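Local coordinates for ginlfy protein (Ginkgo biloba, PDB 4UDE) that probably acts as a DNA-binding transcription factor of the LEAFY family, this piece being its SAM oligomerization domain, at residues D48-L53 and G64-I69; R16-R21 and K70-A75. One frame throughout, in Å; residues are numbered along the deposited sequence.

Interaction 1. Residues D48-L53 and G64-I69; sequences DVIRTL and GEKYGI
Ile50 of helix 43-55 pushes its delta methyl against helix 63-83, where CD1 lies 3.7 Å from the carbonyl O of Lys66 and 4.1 Å from CG2 of Ile69. Its other branch does separate work: CG2 of Ile50 sits 3.8 Å from CG of Lys66, so the fully extended lysine chain lends its aliphatic part to the interface. In Ile50, CG1 lies anti to the carbonyl carbon (chi1 -74°), sending CD1 to Ile69 while CG2, anti to the backbone N, is left for Lys66; the two isoleucine side chains run past one another in opposite directions. One turn on from Ile50, Leu53 adds a looser methyl contact, CD1 to CD1 of Ile69 at 4.4 Å. Lys66 also touches Val54, and Leu53 packs on Met31, which extends the apolar patch beyond the two segments.

No polar bond crosses between the segments. Within 48-53, NH1 of Arg51 meets OD1 of Asp48 at 3.0 Å, in the guanidinium plane but on the anti side of the carboxylate, tilted 29° out of its plane, on a side of the helix turned from the interface; Gln44 bonds the same OD1. The carbonyl O of Asp48 takes Thr52 N and, from the opposite face, Thr52 OG1 at 2.8 Å.

With an alanine at Ile50 the delta methyl is gone, which is likely to open a gap beside Ile69 and leave the lysine methylenes less well covered. The two segments, roughly antiparallel at 144°, bring their axes within 10.9 Å and meet here through shape and exclusion of water.

Interaction 2. Residues R16-R21 and K70-A75; sequences RHYGVR and KSAVRA
Tyr18 comes within 6.1 Å of Ala72, CA to CA, where the loop 16-21, joining helix 2-15 to helix 22-30, passes the side of helix 63-83. The loop reaches this point through positive phi values at His17 and Gly19, on either side of Tyr18.

The tyrosine carries the whole contact, and it lies with one ring face against the helix. CA of Ala72 stands 3.6 Å from the centroid of the Tyr18 ring, only 8° off the normal, a CH-pi contact, while the methyl of the same alanine shifts toward the root of the ring, with CB 3.5 Å from CG of Tyr18. CG of Tyr18 is anti to the carbonyl carbon (chi1 -67°), and chi2 near -90° turns the ring broadside to the helix. Ser71 borders the ring near CD1 of Tyr18, which its CB approaches to 3.8 Å. Farther out, the phenol reaches the next turn of the helix: OH of Tyr18 lies 3.2 Å from CB of Ala75, a close approach without a hydrogen bond. The small side chains of Ala72 and Ala75 are consistent with so close an approach of the ring.

Phe15, at the end of helix 2-15, also touches Ala72, so the first helix and the loop after it both meet this alanine. In this five-helix SAM fold, the arrangement ties the connection between the first two helices to the long C-terminal helix.

Helix 63-83 serves both interactions, offering consecutive turns to different partners: helix 43-55 in interaction 1 and the loop 16-21 in interaction 2. The first is a buried, mostly aliphatic helix-to-helix contact with several side chains sharing the work; the second is only partly buried and depends on one aromatic ring laid on small residues. Neither has a hydrogen bond across it. They join directly, since Val20 CG2 packs on Ile69 CG1 at 3.7 Å and Tyr18 CB lies 3.5 Å from Gly68 O. A charged tie comes beside this packing: Arg21 NE forms a salt bridge with Glu65 OE1 at 3.0 Å.

Interaction 1. Residues D48-L53 and G64-I69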
# COMPACT_ATOMS: atom_id res chain seq x y z
N ASP A 48 1.16 9.00 -7.51
CA ASP A 48 2.58 9.24 -7.72
C ASP A 48 3.44 8.04 -7.31
O ASP A 48 4.39 7.69 -8.02
CB ASP A 48 3.02 10.51 -6.94
CG ASP A 48 2.37 11.83 -7.36
OD1 ASP A 48 1.82 11.92 -8.48
OD2 ASP A 48 2.40 12.78 -6.55
N VAL A 49 3.12 7.42 -6.16
CA VAL A 49 3.86 6.24 -5.69
C VAL A 49 3.59 5.04 -6.62
O VAL A 49 4.50 4.28 -6.91
CB VAL A 49 3.54 5.95 -4.20
CG1 VAL A 49 4.08 4.60 -3.75
CG2 VAL A 49 4.12 7.05 -3.32
N ILE A 50 2.37 4.90 -7.10
CA ILE A 50 2.02 3.82 -8.03
C ILE A 50 2.84 3.95 -9.33
O ILE A 50 3.45 2.97 -9.78
CB ILE A 50 0.48 3.72 -8.22
CG1 ILE A 50 -0.16 3.09 -6.96
CG2 ILE A 50 0.13 2.90 -9.47
CD1 ILE A 50 -1.67 3.40 -6.75
N ARG A 51 2.96 5.19 -9.84
CA ARG A 51 3.76 5.53 -11.02
C ARG A 51 5.27 5.25 -10.74
O ARG A 51 5.96 4.72 -11.61
CB ARG A 51 3.53 7.00 -11.36
CG ARG A 51 3.71 7.35 -12.83
CD ARG A 51 3.44 8.83 -13.11
NE ARG A 51 2.09 9.26 -12.72
CZ ARG A 51 1.82 10.09 -11.71
NH1 ARG A 51 2.81 10.59 -10.97
NH2 ARG A 51 0.57 10.41 -11.43
N THR A 52 5.76 5.62 -9.55
CA THR A 52 7.13 5.42 -9.07
C THR A 52 7.47 3.90 -9.04
O THR A 52 8.54 3.50 -9.48
CB THR A 52 7.25 6.12 -7.68
OG1 THR A 52 7.15 7.52 -7.90
CG2 THR A 52 8.55 5.82 -6.94
N LEU A 53 6.55 3.06 -8.52
CA LEU A 53 6.73 1.61 -8.48
C LEU A 53 7.05 1.04 -9.88
O LEU A 53 7.99 0.25 -10.03
CB LEU A 53 5.48 0.94 -7.89
CG LEU A 53 5.37 0.91 -6.38
CD1 LEU A 53 3.91 0.62 -5.95
CD2 LEU A 53 6.25 -0.14 -5.80
N GLY A 64 -5.78 -4.35 -11.86
CA GLY A 64 -6.56 -4.48 -10.63
C GLY A 64 -5.77 -4.26 -9.35
O GLY A 64 -6.33 -3.91 -8.31
N GLU A 65 -4.44 -4.51 -9.41
CA GLU A 65 -3.46 -4.28 -8.34
C GLU A 65 -3.30 -2.74 -8.12
O GLU A 65 -3.25 -2.29 -6.97
CB GLU A 65 -2.14 -4.91 -8.77
CG GLU A 65 -1.10 -5.02 -7.69
CD GLU A 65 0.02 -5.99 -7.99
OE1 GLU A 65 0.28 -6.32 -9.17
OE2 GLU A 65 0.67 -6.39 -7.00
N LYS A 66 -3.26 -1.94 -9.22
CA LYS A 66 -3.18 -0.47 -9.13
C LYS A 66 -4.45 0.08 -8.46
O LYS A 66 -4.36 0.92 -7.57
CB LYS A 66 -3.00 0.18 -10.53
CG LYS A 66 -1.62 -0.05 -11.15
CD LYS A 66 -1.44 0.66 -12.48
CE LYS A 66 -0.10 0.34 -13.10
NZ LYS A 66 0.07 0.95 -14.44
N TYR A 67 -5.63 -0.42 -8.89
CA TYR A 67 -6.91 -0.05 -8.29
C TYR A 67 -7.03 -0.57 -6.84
O TYR A 67 -7.58 0.13 -6.00
CB TYR A 67 -8.09 -0.55 -9.16
CG TYR A 67 -8.30 0.31 -10.38
CD1 TYR A 67 -8.90 1.57 -10.28
CD2 TYR A 67 -7.86 -0.10 -11.63
CE1 TYR A 67 -9.05 2.39 -11.39
CE2 TYR A 67 -8.02 0.71 -12.76
CZ TYR A 67 -8.63 1.95 -12.64
OH TYR A 67 -8.81 2.74 -13.75
N GLY A 68 -6.47 -1.75 -6.57
CA GLY A 68 -6.43 -2.40 -5.25
C GLY A 68 -5.68 -1.64 -4.18
O GLY A 68 -6.13 -1.58 -3.03
N ILE A 69 -4.52 -1.04 -4.51
CA ILE A 69 -3.73 -0.25 -3.54
C ILE A 69 -4.56 0.93 -3.08
O ILE A 69 -4.67 1.17 -1.88
CB ILE A 69 -2.33 0.18 -4.11
CG1 ILE A 69 -1.39 -1.04 -4.32
CG2 ILE A 69 -1.64 1.30 -3.24
CD1 ILE A 69 -0.25 -0.82 -5.31

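Interaction 2. Residues R16-R21 and K70-A75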
# COMPACT_ATOMS: atom_id res chain seq x y z
N ARG A 16 -4.70 -7.21 2.06
CA ARG A 16 -5.37 -8.51 1.94
C ARG A 16 -6.79 -8.31 1.38
O ARG A 16 -7.53 -7.48 1.90
CB ARG A 16 -5.42 -9.24 3.31
CG ARG A 16 -5.57 -10.77 3.19
CD ARG A 16 -5.68 -11.47 4.54
NE ARG A 16 -4.48 -11.28 5.37
CZ ARG A 16 -3.34 -11.96 5.24
NH1 ARG A 16 -3.23 -12.90 4.31
NH2 ARG A 16 -2.31 -11.69 6.02
N HIS A 17 -7.15 -9.05 0.34
CA HIS A 17 -8.47 -8.96 -0.35
C HIS A 17 -8.50 -7.80 -1.35
O HIS A 17 -9.55 -7.52 -1.93
CB HIS A 17 -9.70 -8.87 0.61
CG HIS A 17 -9.69 -9.81 1.78
ND1 HIS A 17 -9.64 -11.20 1.61
CD2 HIS A 17 -9.76 -9.54 3.10
CE1 HIS A 17 -9.65 -11.70 2.83
NE2 HIS A 17 -9.72 -10.74 3.77
N TYR A 18 -7.34 -7.15 -1.59
CA TYR A 18 -7.21 -6.06 -2.54
C TYR A 18 -6.34 -6.37 -3.74
O TYR A 18 -6.11 -5.49 -4.56
CB TYR A 18 -6.86 -4.75 -1.83
CG TYR A 18 -7.99 -4.26 -0.95
CD1 TYR A 18 -9.00 -3.45 -1.46
CD2 TYR A 18 -8.05 -4.62 0.40
CE1 TYR A 18 -10.05 -3.01 -0.65
CE2 TYR A 18 -9.10 -4.18 1.22
CZ TYR A 18 -10.10 -3.38 0.68
OH TYR A 18 -11.13 -2.94 1.47
N GLY A 19 -5.92 -7.62 -3.88
CA GLY A 19 -5.14 -8.10 -5.02
C GLY A 19 -3.71 -7.59 -5.15
O GLY A 19 -3.14 -7.67 -6.23
N VAL A 20 -3.11 -7.11 -4.06
CA VAL A 20 -1.72 -6.65 -4.12
C VAL A 20 -0.80 -7.87 -3.97
O VAL A 20 -0.93 -8.61 -3.01
CB VAL A 20 -1.43 -5.51 -3.12
CG1 VAL A 20 -0.02 -4.97 -3.28
CG2 VAL A 20 -2.45 -4.38 -3.30
N ARG A 21 0.03 -8.12 -4.98
CA ARG A 21 0.90 -9.30 -5.00
C ARG A 21 2.12 -9.16 -4.09
O ARG A 21 2.52 -8.05 -3.73
CB ARG A 21 1.26 -9.71 -6.44
CG ARG A 21 -0.01 -10.01 -7.26
CD ARG A 21 0.28 -10.36 -8.71
NE ARG A 21 0.93 -9.28 -9.45
CZ ARG A 21 1.61 -9.45 -10.58
NH1 ARG A 21 1.73 -10.66 -11.11
NH2 ARG A 21 2.14 -8.41 -11.20
N LYS A 70 -5.19 1.63 -4.03
CA LYS A 70 -6.03 2.80 -3.74
C LYS A 70 -7.28 2.44 -2.95
O LYS A 70 -7.63 3.15 -2.02
CB LYS A 70 -6.43 3.53 -5.03
CG LYS A 70 -5.27 4.01 -5.90
CD LYS A 70 -4.76 5.41 -5.51
CE LYS A 70 -5.77 6.54 -5.72
NZ LYS A 70 -6.28 6.61 -7.12
N SER A 71 -7.96 1.34 -3.32
CA SER A 71 -9.18 0.88 -2.64
C SER A 71 -8.90 0.45 -1.21
O SER A 71 -9.71 0.74 -0.32
CB SER A 71 -9.81 -0.28 -3.41
OG SER A 71 -10.52 0.20 -4.54
N ALA A 72 -7.74 -0.22 -0.98
CA ALA A 72 -7.34 -0.69 0.35
C ALA A 72 -7.09 0.51 1.27
O ALA A 72 -7.57 0.49 2.40
CB ALA A 72 -6.09 -1.56 0.26
N VAL A 73 -6.44 1.58 0.76
CA VAL A 73 -6.18 2.81 1.53
C VAL A 73 -7.51 3.57 1.79
O VAL A 73 -7.76 3.97 2.92
CB VAL A 73 -5.06 3.69 0.91
CG1 VAL A 73 -4.87 5.00 1.69
CG2 VAL A 73 -3.75 2.91 0.86
N ARG A 74 -8.39 3.70 0.76
CA ARG A 74 -9.71 4.35 0.94
C ARG A 74 -10.52 3.69 2.02
O ARG A 74 -11.13 4.38 2.83
CB ARG A 74 -10.55 4.30 -0.34
CG ARG A 74 -10.11 5.28 -1.38
CD ARG A 74 -10.86 5.02 -2.66
NE ARG A 74 -10.37 5.88 -3.72
CZ ARG A 74 -10.66 5.72 -5.00
NH1 ARG A 74 -11.43 4.71 -5.40
NH2 ARG A 74 -10.17 6.55 -5.90
N ALA A 75 -10.58 2.34 2.00
CA ALA A 75 -11.34 1.55 2.97
C ALA A 75 -10.79 1.73 4.35
O ALA A 75 -11.57 1.86 5.30
CB ALA A 75 -11.31 0.07 2.60